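PDB 2Q7S: N-formylglutamate amidohydrolase from Ralstonia eutropha, which binds zinc and is probably a metal-dependent hydrolase that may cleave N-formylglutamate. Local coordinates for residues R188-D199 with Y220-G230; E204-L215 with L278-V286. All coordinates share one frame; numbering follows the deposited sequence.

Contact 1 of 2, residues R188-D199 with Y220-G230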
loop_
_atom_site.group_PDB
_atom_site.type_symbol
_atom_site.label_atom_id
_atom_site.label_comp_id
_atom_site.label_asym_id
_atom_site.label_seq_id
_atom_site.Cartn_x
_atom_site.Cartn_y
_atom_site.Cartn_z
ATOM N N ARG A 188 6.666 -23.168 -1.950
ATOM C CA ARG A 188 6.677 -22.415 -3.196
ATOM C C ARG A 188 7.526 -21.151 -3.118
ATOM O O ARG A 188 7.437 -20.417 -2.132
ATOM C CB ARG A 188 5.253 -21.906 -3.504
ATOM C CG ARG A 188 4.220 -22.965 -3.590
ATOM C CD ARG A 188 2.793 -22.401 -3.629
ATOM N NE ARG A 188 1.861 -23.523 -3.612
ATOM C CZ ARG A 188 1.571 -24.227 -2.522
ATOM N NH1 ARG A 188 2.108 -23.906 -1.346
ATOM N NH2 ARG A 188 0.730 -25.246 -2.604
ATOM N N PRO A 189 8.198 -20.783 -4.226
ATOM C CA PRO A 189 8.797 -19.441 -4.213
ATOM C C PRO A 189 7.782 -18.307 -4.255
ATOM O O PRO A 189 6.701 -18.417 -4.867
ATOM C CB PRO A 189 9.642 -19.407 -5.478
ATOM C CG PRO A 189 9.005 -20.389 -6.385
ATOM C CD PRO A 189 8.410 -21.465 -5.508
ATOM N N LEU A 190 8.169 -17.203 -3.623
ATOM C CA LEU A 190 7.448 -15.960 -3.651
ATOM C C LEU A 190 7.223 -15.512 -5.093
ATOM O O LEU A 190 8.156 -15.556 -5.892
ATOM C CB LEU A 190 8.278 -14.910 -2.922
ATOM C CG LEU A 190 7.561 -13.609 -2.704
ATOM C CD1 LEU A 190 6.318 -13.793 -1.773
ATOM C CD2 LEU A 190 8.506 -12.592 -2.099
ATOM N N ALA A 191 5.979 -15.108 -5.415
ATOM C CA ALA A 191 5.630 -14.717 -6.778
ATOM C C ALA A 191 6.163 -13.304 -7.036
ATOM O O ALA A 191 6.585 -12.567 -6.114
ATOM C CB ALA A 191 4.135 -14.793 -6.989
ATOM N N ASP A 192 6.139 -12.923 -8.306
ATOM C CA ASP A 192 6.534 -11.607 -8.686
ATOM C C ASP A 192 5.468 -10.595 -8.252
ATOM O O ASP A 192 5.810 -9.471 -7.901
ATOM C CB ASP A 192 6.751 -11.530 -10.195
ATOM C CG ASP A 192 7.910 -12.354 -10.664
ATOM O OD1 ASP A 192 8.893 -12.433 -9.933
ATOM O OD2 ASP A 192 7.846 -12.877 -11.786
ATOM N N PHE A 193 4.196 -10.996 -8.354
ATOM C CA PHE A 193 3.009 -10.218 -7.934
ATOM C C PHE A 193 2.220 -11.086 -6.996
ATOM O O PHE A 193 2.002 -12.262 -7.293
ATOM C CB PHE A 193 2.111 -9.897 -9.108
ATOM C CG PHE A 193 2.618 -8.776 -9.953
ATOM C CD1 PHE A 193 3.601 -8.991 -10.891
ATOM C CD2 PHE A 193 2.138 -7.479 -9.767
ATOM C CE1 PHE A 193 4.118 -7.937 -11.640
ATOM C CE2 PHE A 193 2.633 -6.419 -10.566
ATOM C CZ PHE A 193 3.607 -6.661 -11.473
ATOM N N VAL A 194 1.810 -10.527 -5.866
ATOM C CA VAL A 194 0.842 -11.139 -4.973
ATOM C C VAL A 194 -0.381 -10.236 -4.941
ATOM O O VAL A 194 -0.257 -8.998 -4.781
ATOM C CB VAL A 194 1.398 -11.387 -3.513
ATOM C CG1 VAL A 194 0.337 -12.039 -2.600
ATOM C CG2 VAL A 194 2.658 -12.265 -3.565
ATOM N N LEU A 195 -1.537 -10.862 -5.133
ATOM C CA LEU A 195 -2.841 -10.175 -5.160
ATOM C C LEU A 195 -3.643 -10.617 -3.933
ATOM O O LEU A 195 -3.940 -11.768 -3.786
ATOM C CB LEU A 195 -3.595 -10.561 -6.433
ATOM C CG LEU A 195 -2.871 -10.288 -7.734
ATOM C CD1 LEU A 195 -3.722 -10.758 -8.954
ATOM C CD2 LEU A 195 -2.479 -8.812 -7.847
ATOM N N GLY A 196 -3.930 -9.685 -3.031
ATOM C CA GLY A 196 -4.694 -9.969 -1.829
ATOM C C GLY A 196 -6.090 -9.377 -1.927
ATOM O O GLY A 196 -6.260 -8.185 -2.149
ATOM N N ASP A 197 -7.087 -10.244 -1.746
ATOM C CA ASP A 197 -8.477 -9.841 -1.746
ATOM C C ASP A 197 -9.240 -10.607 -0.642
ATOM O O ASP A 197 -10.445 -10.867 -0.764
ATOM C CB ASP A 197 -9.040 -10.059 -3.150
ATOM C CG ASP A 197 -9.071 -11.585 -3.574
ATOM O OD1 ASP A 197 -8.683 -12.490 -2.788
ATOM O OD2 ASP A 197 -9.561 -11.883 -4.683
ATOM N N ARG A 198 -8.517 -10.955 0.432
ATOM C CA ARG A 198 -9.064 -11.621 1.635
ATOM C C ARG A 198 -9.792 -12.873 1.196
ATOM O O ARG A 198 -10.981 -12.999 1.389
ATOM C CB ARG A 198 -9.985 -10.664 2.449
ATOM C CG ARG A 198 -9.339 -9.304 2.735
ATOM C CD ARG A 198 -8.419 -9.334 3.902
ATOM N NE ARG A 198 -9.204 -9.483 5.107
ATOM C CZ ARG A 198 -8.871 -9.058 6.313
ATOM N NH1 ARG A 198 -7.714 -8.448 6.561
ATOM N NH2 ARG A 198 -9.727 -9.264 7.297
ATOM N N ASP A 199 -9.034 -13.752 0.538
ATOM C CA ASP A 199 -9.505 -15.005 -0.077
ATOM C C ASP A 199 -10.756 -14.886 -0.938
ATOM O O ASP A 199 -11.698 -15.667 -0.806
ATOM C CB ASP A 199 -9.700 -16.066 0.991
ATOM C CG ASP A 199 -8.422 -16.373 1.753
ATOM O OD1 ASP A 199 -7.361 -16.569 1.097
ATOM O OD2 ASP A 199 -8.502 -16.461 3.014
ATOM N N TYR A 220 5.246 -12.598 -15.878
ATOM C CA TYR A 220 5.396 -12.493 -14.411
ATOM C C TYR A 220 4.673 -13.670 -13.761
ATOM O O TYR A 220 3.719 -14.201 -14.303
ATOM C CB TYR A 220 4.814 -11.158 -13.918
ATOM C CG TYR A 220 5.507 -9.939 -14.490
ATOM C CD1 TYR A 220 6.730 -9.524 -13.994
ATOM C CD2 TYR A 220 4.972 -9.256 -15.575
ATOM C CE1 TYR A 220 7.354 -8.404 -14.505
ATOM C CE2 TYR A 220 5.601 -8.155 -16.125
ATOM C CZ TYR A 220 6.805 -7.733 -15.595
ATOM O OH TYR A 220 7.484 -6.642 -16.106
ATOM N N THR A 221 5.142 -14.096 -12.610
ATOM C CA THR A 221 4.426 -15.074 -11.794
ATOM C C THR A 221 3.489 -14.291 -10.893
ATOM O O THR A 221 3.791 -13.138 -10.506
ATOM C CB THR A 221 5.416 -15.958 -10.991
ATOM O OG1 THR A 221 6.259 -15.124 -10.194
ATOM C CG2 THR A 221 6.286 -16.789 -11.989
ATOM N N VAL A 222 2.308 -14.864 -10.655
ATOM C CA VAL A 222 1.257 -14.214 -9.860
ATOM C C VAL A 222 0.740 -15.274 -8.874
ATOM O O VAL A 222 0.513 -16.416 -9.269
ATOM C CB VAL A 222 0.099 -13.638 -10.740
ATOM C CG1 VAL A 222 -0.974 -12.933 -9.892
ATOM C CG2 VAL A 222 0.636 -12.695 -11.824
ATOM N N ALA A 223 0.646 -14.910 -7.597
ATOM C CA ALA A 223 0.002 -15.735 -6.550
ATOM C C ALA A 223 -1.138 -14.907 -5.974
ATOM O O ALA A 223 -1.020 -13.681 -5.890
ATOM C CB ALA A 223 1.008 -16.106 -5.398
ATOM N N ARG A 224 -2.232 -15.564 -5.595
ATOM C CA ARG A 224 -3.322 -14.909 -4.867
ATOM C C ARG A 224 -3.167 -15.273 -3.405
ATOM O O ARG A 224 -2.931 -16.432 -3.084
ATOM C CB ARG A 224 -4.689 -15.409 -5.355
ATOM C CG ARG A 224 -4.960 -15.058 -6.817
ATOM C CD ARG A 224 -6.420 -15.335 -7.201
ATOM N NE ARG A 224 -6.610 -15.267 -8.655
ATOM C CZ ARG A 224 -7.781 -15.071 -9.244
ATOM N NH1 ARG A 224 -8.884 -14.907 -8.520
ATOM N NH2 ARG A 224 -7.848 -14.989 -10.565
ATOM N N ASN A 225 -3.315 -14.287 -2.532
ATOM C CA ASN A 225 -3.488 -14.521 -1.076
ATOM C C ASN A 225 -2.387 -15.328 -0.405
ATOM O O ASN A 225 -2.622 -16.031 0.593
ATOM C CB ASN A 225 -4.880 -15.097 -0.812
ATOM C CG ASN A 225 -5.970 -14.129 -1.254
ATOM O OD1 ASN A 225 -6.105 -13.065 -0.679
ATOM N ND2 ASN A 225 -6.685 -14.459 -2.322
ATOM N N ASP A 226 -1.172 -15.143 -0.903
ATOM C CA ASP A 226 -0.004 -15.954 -0.532
ATOM C C ASP A 226 1.296 -15.140 -0.757
ATOM O O ASP A 226 1.731 -14.973 -1.904
ATOM C CB ASP A 226 0.011 -17.209 -1.383
ATOM C CG ASP A 226 1.101 -18.188 -0.980
ATOM O OD1 ASP A 226 1.857 -17.887 -0.027
ATOM O OD2 ASP A 226 1.194 -19.271 -1.606
ATOM N N PRO A 227 1.904 -14.607 0.327
ATOM C CA PRO A 227 1.526 -14.660 1.741
ATOM C C PRO A 227 0.627 -13.488 2.191
ATOM O O PRO A 227 0.230 -13.471 3.340
ATOM C CB PRO A 227 2.875 -14.585 2.457
ATOM C CG PRO A 227 3.697 -13.694 1.529
ATOM C CD PRO A 227 3.159 -13.851 0.148
ATOM N N TYR A 228 0.284 -12.575 1.281
ATOM C CA TYR A 228 -0.476 -11.373 1.600
ATOM C C TYR A 228 -1.913 -11.423 1.114
ATOM O O TYR A 228 -2.171 -11.334 -0.097
ATOM C CB TYR A 228 0.166 -10.158 0.953
ATOM C CG TYR A 228 1.559 -9.893 1.429
ATOM C CD1 TYR A 228 1.785 -9.340 2.660
ATOM C CD2 TYR A 228 2.652 -10.194 0.637
ATOM C CE1 TYR A 228 3.058 -9.085 3.089
ATOM C CE2 TYR A 228 3.931 -9.940 1.065
ATOM C CZ TYR A 228 4.129 -9.396 2.290
ATOM O OH TYR A 228 5.414 -9.127 2.719
ATOM N N LYS A 229 -2.836 -11.499 2.076
ATOM C CA LYS A 229 -4.271 -11.572 1.814
ATOM C C LYS A 229 -4.965 -10.221 1.840
ATOM O O LYS A 229 -6.123 -10.141 1.464
ATOM C CB LYS A 229 -4.984 -12.541 2.811
ATOM C CG LYS A 229 -4.363 -13.903 2.925
ATOM C CD LYS A 229 -5.132 -14.844 3.861
ATOM C CE LYS A 229 -4.939 -16.296 3.428
ATOM N NZ LYS A 229 -5.889 -17.256 4.103
ATOM N N GLY A 230 -4.280 -9.146 2.220
ATOM C CA GLY A 230 -4.911 -7.801 2.238
ATOM C C GLY A 230 -4.962 -7.280 3.678
ATOM O O GLY A 230 -5.340 -8.118 4.553
HETATM O O HOH W 1 3.028 -20.958 -0.204
HETATM O O HOH W 2 3.830 -15.894 -3.388
HETATM O O HOH W 3 -9.493 -14.402 -5.692
#
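Tyr220 takes the edge of the Phe193 ring on one face, a T-shaped pair with planes at 78°. Thr221 and Asp192 grip each other twice. Thr221 N donates almost straight to Asp192 OD2 (174°), from the anti side but well out of the carboxylate plane, and Asp192 N donates to Thr221 OG1 (2.9 Å). Asp192 OD1 forms a salt bridge with Arg252. Strands 222-224 and 193-196 are the parallel pair of a beta-alpha-beta unit whose helix is 205-217. Val222 CG1 meets Leu195 CD1 at 3.6 Å, on the face that Phe193 and Arg224 share. Ala223 lies on the face of Val194 and bonds through N to Phe193 O and through O to Leu195 N. Asn225 N closes the ladder on Leu195 O. With CG beside its backbone N (chi1 -61°), Asn225 sends its amide across the strand end. OD1 accepts from Asp197 N, and ND2 donates to Asp197 OD1 at 2.8 Å, which also accepts from Gly200 N. Lys229 O receives Arg198 N at 2.7 Å, and Lys229 NZ forms a salt bridge with Asp199 OD2. Side-chain and backbone bonds thus join the loops after the strands, while Thr221 and Asp192 join the segments before them.

Contact 2 of 2, residues E204-L215 with L278-V286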
loop_
_atom_site.group_PDB
_atom_site.type_symbol
_atom_site.label_atom_id
_atom_site.label_comp_id
_atom_site.label_asym_id
_atom_site.label_seq_id
_atom_site.Cartn_x
_atom_site.Cartn_y
_atom_site.Cartn_z
ATOM N N GLU A 204 -14.605 -8.065 -6.874
ATOM C CA GLU A 204 -15.328 -8.875 -7.793
ATOM C C GLU A 204 -14.311 -9.648 -8.651
ATOM O O GLU A 204 -13.242 -9.133 -9.024
ATOM C CB GLU A 204 -16.282 -8.017 -8.608
ATOM C CG GLU A 204 -15.630 -6.880 -9.328
ATOM C CD GLU A 204 -15.273 -7.180 -10.731
ATOM O OE1 GLU A 204 -15.778 -8.163 -11.273
ATOM O OE2 GLU A 204 -14.476 -6.411 -11.307
ATOM N N PRO A 205 -14.603 -10.923 -8.898
ATOM C CA PRO A 205 -13.584 -11.805 -9.440
ATOM C C PRO A 205 -13.034 -11.446 -10.814
ATOM O O PRO A 205 -11.910 -11.823 -11.119
ATOM C CB PRO A 205 -14.301 -13.175 -9.486
ATOM C CG PRO A 205 -15.740 -12.846 -9.486
ATOM C CD PRO A 205 -15.864 -11.632 -8.629
ATOM N N GLY A 206 -13.825 -10.821 -11.665
ATOM C CA GLY A 206 -13.408 -10.543 -13.043
ATOM C C GLY A 206 -12.160 -9.654 -13.082
ATOM O O GLY A 206 -11.305 -9.819 -13.948
ATOM N N LEU A 207 -12.037 -8.726 -12.139
ATOM C CA LEU A 207 -10.865 -7.856 -12.111
ATOM C C LEU A 207 -9.606 -8.567 -11.634
ATOM O O LEU A 207 -8.523 -8.335 -12.183
ATOM C CB LEU A 207 -11.089 -6.591 -11.297
ATOM C CG LEU A 207 -9.879 -5.621 -11.251
ATOM C CD1 LEU A 207 -9.449 -5.160 -12.646
ATOM C CD2 LEU A 207 -10.166 -4.430 -10.376
ATOM N N VAL A 208 -9.739 -9.414 -10.615
ATOM C CA VAL A 208 -8.604 -10.219 -10.147
ATOM C C VAL A 208 -8.155 -11.166 -11.310
ATOM O O VAL A 208 -6.961 -11.360 -11.524
ATOM C CB VAL A 208 -8.942 -11.017 -8.842
ATOM C CG1 VAL A 208 -7.686 -11.538 -8.177
ATOM C CG2 VAL A 208 -9.721 -10.142 -7.865
ATOM N N ASP A 209 -9.119 -11.722 -12.051
ATOM C CA ASP A 209 -8.829 -12.620 -13.174
ATOM C C ASP A 209 -8.071 -11.844 -14.254
ATOM O O ASP A 209 -7.083 -12.335 -14.788
ATOM C CB ASP A 209 -10.117 -13.163 -13.831
ATOM C CG ASP A 209 -10.816 -14.273 -13.018
ATOM O OD1 ASP A 209 -10.289 -14.768 -11.993
ATOM O OD2 ASP A 209 -11.931 -14.655 -13.437
ATOM N N LEU A 210 -8.568 -10.642 -14.558
ATOM C CA LEU A 210 -7.934 -9.725 -15.528
ATOM C C LEU A 210 -6.487 -9.452 -15.150
ATOM O O LEU A 210 -5.593 -9.686 -15.942
ATOM C CB LEU A 210 -8.718 -8.401 -15.649
ATOM C CG LEU A 210 -8.335 -7.363 -16.731
ATOM C CD1 LEU A 210 -7.914 -7.997 -18.071
ATOM C CD2 LEU A 210 -9.510 -6.461 -16.973
ATOM N N VAL A 211 -6.253 -8.983 -13.934
ATOM C CA VAL A 211 -4.900 -8.588 -13.530
ATOM C C VAL A 211 -3.947 -9.792 -13.564
ATOM O O VAL A 211 -2.838 -9.716 -14.109
ATOM C CB VAL A 211 -4.888 -7.906 -12.121
ATOM C CG1 VAL A 211 -3.463 -7.730 -11.621
ATOM C CG2 VAL A 211 -5.663 -6.550 -12.153
ATOM N N GLU A 212 -4.396 -10.908 -13.004
ATOM C CA GLU A 212 -3.595 -12.129 -13.008
ATOM C C GLU A 212 -3.184 -12.559 -14.437
ATOM O O GLU A 212 -2.051 -12.885 -14.694
ATOM C CB GLU A 212 -4.401 -13.244 -12.328
ATOM C CG GLU A 212 -3.741 -14.605 -12.310
ATOM C CD GLU A 212 -4.632 -15.618 -11.602
ATOM O OE1 GLU A 212 -5.587 -16.057 -12.261
ATOM O OE2 GLU A 212 -4.419 -15.916 -10.397
ATOM N N ARG A 213 -4.165 -12.630 -15.326
ATOM C CA ARG A 213 -3.980 -13.082 -16.708
ATOM C C ARG A 213 -3.057 -12.136 -17.475
ATOM O O ARG A 213 -2.123 -12.568 -18.142
ATOM C CB ARG A 213 -5.343 -13.174 -17.403
ATOM C CG ARG A 213 -5.298 -13.465 -18.914
ATOM C CD ARG A 213 -6.691 -13.752 -19.474
ATOM N NE ARG A 213 -7.644 -12.636 -19.305
ATOM C CZ ARG A 213 -8.744 -12.640 -18.526
ATOM N NH1 ARG A 213 -9.097 -13.716 -17.797
ATOM N NH2 ARG A 213 -9.515 -11.549 -18.472
ATOM N N GLU A 214 -3.308 -10.843 -17.376
ATOM C CA GLU A 214 -2.456 -9.847 -18.072
ATOM C C GLU A 214 -0.994 -9.938 -17.601
ATOM O O GLU A 214 -0.096 -9.962 -18.413
ATOM C CB GLU A 214 -3.019 -8.432 -17.890
ATOM C CG GLU A 214 -4.359 -8.227 -18.632
ATOM C CD GLU A 214 -4.185 -8.175 -20.146
ATOM O OE1 GLU A 214 -3.164 -7.603 -20.584
ATOM O OE2 GLU A 214 -5.049 -8.726 -20.888
ATOM N N LEU A 215 -0.761 -10.050 -16.286
ATOM C CA LEU A 215 0.600 -10.164 -15.757
ATOM C C LEU A 215 1.301 -11.452 -16.115
ATOM O O LEU A 215 2.461 -11.420 -16.492
ATOM C CB LEU A 215 0.615 -9.969 -14.215
ATOM C CG LEU A 215 0.344 -8.520 -13.810
ATOM C CD1 LEU A 215 0.313 -8.403 -12.360
ATOM C CD2 LEU A 215 1.352 -7.521 -14.391
ATOM N N LEU A 278 -0.929 -2.511 -18.269
ATOM C CA LEU A 278 -1.901 -3.226 -17.428
ATOM C C LEU A 278 -2.982 -2.221 -16.969
ATOM O O LEU A 278 -4.168 -2.529 -16.964
ATOM C CB LEU A 278 -1.225 -3.854 -16.189
ATOM C CG LEU A 278 -2.205 -4.323 -15.107
ATOM C CD1 LEU A 278 -2.991 -5.525 -15.620
ATOM C CD2 LEU A 278 -1.485 -4.581 -13.744
ATOM N N THR A 279 -2.563 -1.000 -16.666
ATOM C CA THR A 279 -3.459 0.040 -16.099
ATOM C C THR A 279 -4.472 0.493 -17.133
ATOM O O THR A 279 -5.611 0.781 -16.816
ATOM C CB THR A 279 -2.622 1.235 -15.460
ATOM O OG1 THR A 279 -1.829 0.759 -14.358
ATOM C CG2 THR A 279 -3.515 2.321 -14.891
ATOM N N LEU A 280 -4.032 0.591 -18.392
ATOM C CA LEU A 280 -4.890 0.946 -19.481
ATOM C C LEU A 280 -5.964 -0.138 -19.591
ATOM O O LEU A 280 -7.170 0.143 -19.717
ATOM C CB LEU A 280 -4.086 1.081 -20.795
ATOM C CG LEU A 280 -4.815 1.550 -22.053
ATOM C CD1 LEU A 280 -5.644 2.845 -21.783
ATOM C CD2 LEU A 280 -3.829 1.777 -23.221
ATOM N N ARG A 281 -5.541 -1.387 -19.516
ATOM C CA ARG A 281 -6.507 -2.476 -19.564
ATOM C C ARG A 281 -7.526 -2.462 -18.403
ATOM O O ARG A 281 -8.700 -2.752 -18.591
ATOM C CB ARG A 281 -5.752 -3.790 -19.600
ATOM C CG ARG A 281 -6.647 -4.979 -19.836
ATOM C CD ARG A 281 -7.273 -4.983 -21.239
ATOM N NE ARG A 281 -8.265 -6.042 -21.262
ATOM C CZ ARG A 281 -9.508 -5.937 -20.803
ATOM N NH1 ARG A 281 -9.971 -4.787 -20.297
ATOM N NH2 ARG A 281 -10.299 -7.005 -20.852
ATOM N N ILE A 282 -7.067 -2.143 -17.196
ATOM C CA ILE A 282 -7.941 -2.036 -16.050
ATOM C C ILE A 282 -8.916 -0.876 -16.231
ATOM O O ILE A 282 -10.048 -1.012 -15.854
ATOM C CB ILE A 282 -7.139 -1.814 -14.733
ATOM C CG1 ILE A 282 -6.247 -3.025 -14.395
ATOM C CG2 ILE A 282 -8.038 -1.453 -13.525
ATOM C CD1 ILE A 282 -5.359 -2.780 -13.124
ATOM N N ALA A 283 -8.475 0.252 -16.816
ATOM C CA ALA A 283 -9.339 1.425 -17.031
ATOM C C ALA A 283 -10.488 1.038 -17.931
ATOM O O ALA A 283 -11.626 1.382 -17.673
ATOM C CB ALA A 283 -8.564 2.642 -17.626
ATOM N N GLU A 284 -10.181 0.284 -18.976
ATOM C CA GLU A 284 -11.185 -0.243 -19.910
ATOM C C GLU A 284 -12.212 -1.184 -19.221
ATOM O O GLU A 284 -13.439 -1.126 -19.470
ATOM C CB GLU A 284 -10.472 -0.996 -21.018
ATOM C CG GLU A 284 -9.705 -0.119 -21.973
ATOM C CD GLU A 284 -9.036 -0.923 -23.101
ATOM O OE1 GLU A 284 -8.357 -1.920 -22.781
ATOM O OE2 GLU A 284 -9.204 -0.581 -24.292
ATOM N N TYR A 285 -11.699 -2.057 -18.374
ATOM C CA TYR A 285 -12.532 -2.954 -17.595
ATOM C C TYR A 285 -13.477 -2.165 -16.658
ATOM O O TYR A 285 -14.666 -2.398 -16.641
ATOM C CB TYR A 285 -11.657 -3.928 -16.827
ATOM C CG TYR A 285 -12.452 -4.865 -15.969
ATOM C CD1 TYR A 285 -12.913 -6.077 -16.456
ATOM C CD2 TYR A 285 -12.779 -4.504 -14.674
ATOM C CE1 TYR A 285 -13.667 -6.900 -15.652
ATOM C CE2 TYR A 285 -13.519 -5.305 -13.886
ATOM C CZ TYR A 285 -13.952 -6.493 -14.362
ATOM O OH TYR A 285 -14.706 -7.255 -13.538
ATOM N N VAL A 286 -12.931 -1.209 -15.923
ATOM C CA VAL A 286 -13.714 -0.309 -15.077
ATOM C C VAL A 286 -14.806 0.467 -15.818
ATOM O O VAL A 286 -15.902 0.549 -15.323
ATOM C CB VAL A 286 -12.735 0.630 -14.310
ATOM C CG1 VAL A 286 -13.411 1.859 -13.717
ATOM C CG2 VAL A 286 -12.051 -0.191 -13.265
#
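This is an antiparallel packing of two helices beside the central sheet. The segment axes come within 10.5 Å, with 156° between their directions. Helix 205-215 begins just after Glu204, and its partner is part of the long C-terminal helix 267-289. Leu210 points toward the other helix. Its CG stands opposite the backbone N (chi1 -173°), which carries the two methyls across. CD2 presses on the base of Tyr285, 3.3 Å from CB. CD1 lies over one face of the Arg281 guanidinium and also meets Arg281 CG at 3.7 Å.

Toward the start of helix 205-215, Leu207 CB lies 3.8 Å from Tyr285 CE2, and Leu207 CD1 is near Ile282 CG2. A bond from Tyr285 OH to Glu204 OE2 is modelled, but it is implausibly short and its geometry is doubtful. Glu204 OE1 also accepts a weak capping bond from Gly206 N. Outside the pair, Trp167 NE1 donates to Glu204 OE2.

Midway, Val211 CG2 sits 3.9 Å from Ile282 CD1. At the other end, Leu278 splits its two methyls. CD1 meets Glu214 CB at 3.7 Å, and CD2 meets Leu215 CD2 at 4.1 Å. Glu214 crosses Arg281 at about a right angle, but Glu214 OE2 is 4.2 Å from Arg281 NE, too long for a salt bridge.

The contact lies away from the zinc site. Leu207 and Ile282 also touch strand 166-174, while Val211 and Leu215 touch strand 193-196. The two helices thus form a layer on one face of the mixed sheet, as in alpha/beta folds with helices packed on a central sheet.

In the fold
The two contacts share helix 205-217, and their centres lie 15 Å apart. Along the chain their segments alternate: 188-199, 204-215, 220-230, then 278-286. The first three make a beta-alpha-beta unit at one edge of the seven-stranded mixed sheet, where strand 222-224 is outermost. Contact 1 pairs its two strands. Contact 2 packs its connecting helix against the C-terminal helix. The two meet directly through salt bridges from Arg224 to Asp209 and Glu212, and through Phe193 packing on Leu215. The side chain of Tyr228, in the loop after strand 222-224, is about 7 Å from the zinc ion, held by His32, Asp55 and His172. That loop therefore approaches the metal site, while the unit's helix joins the helical layer.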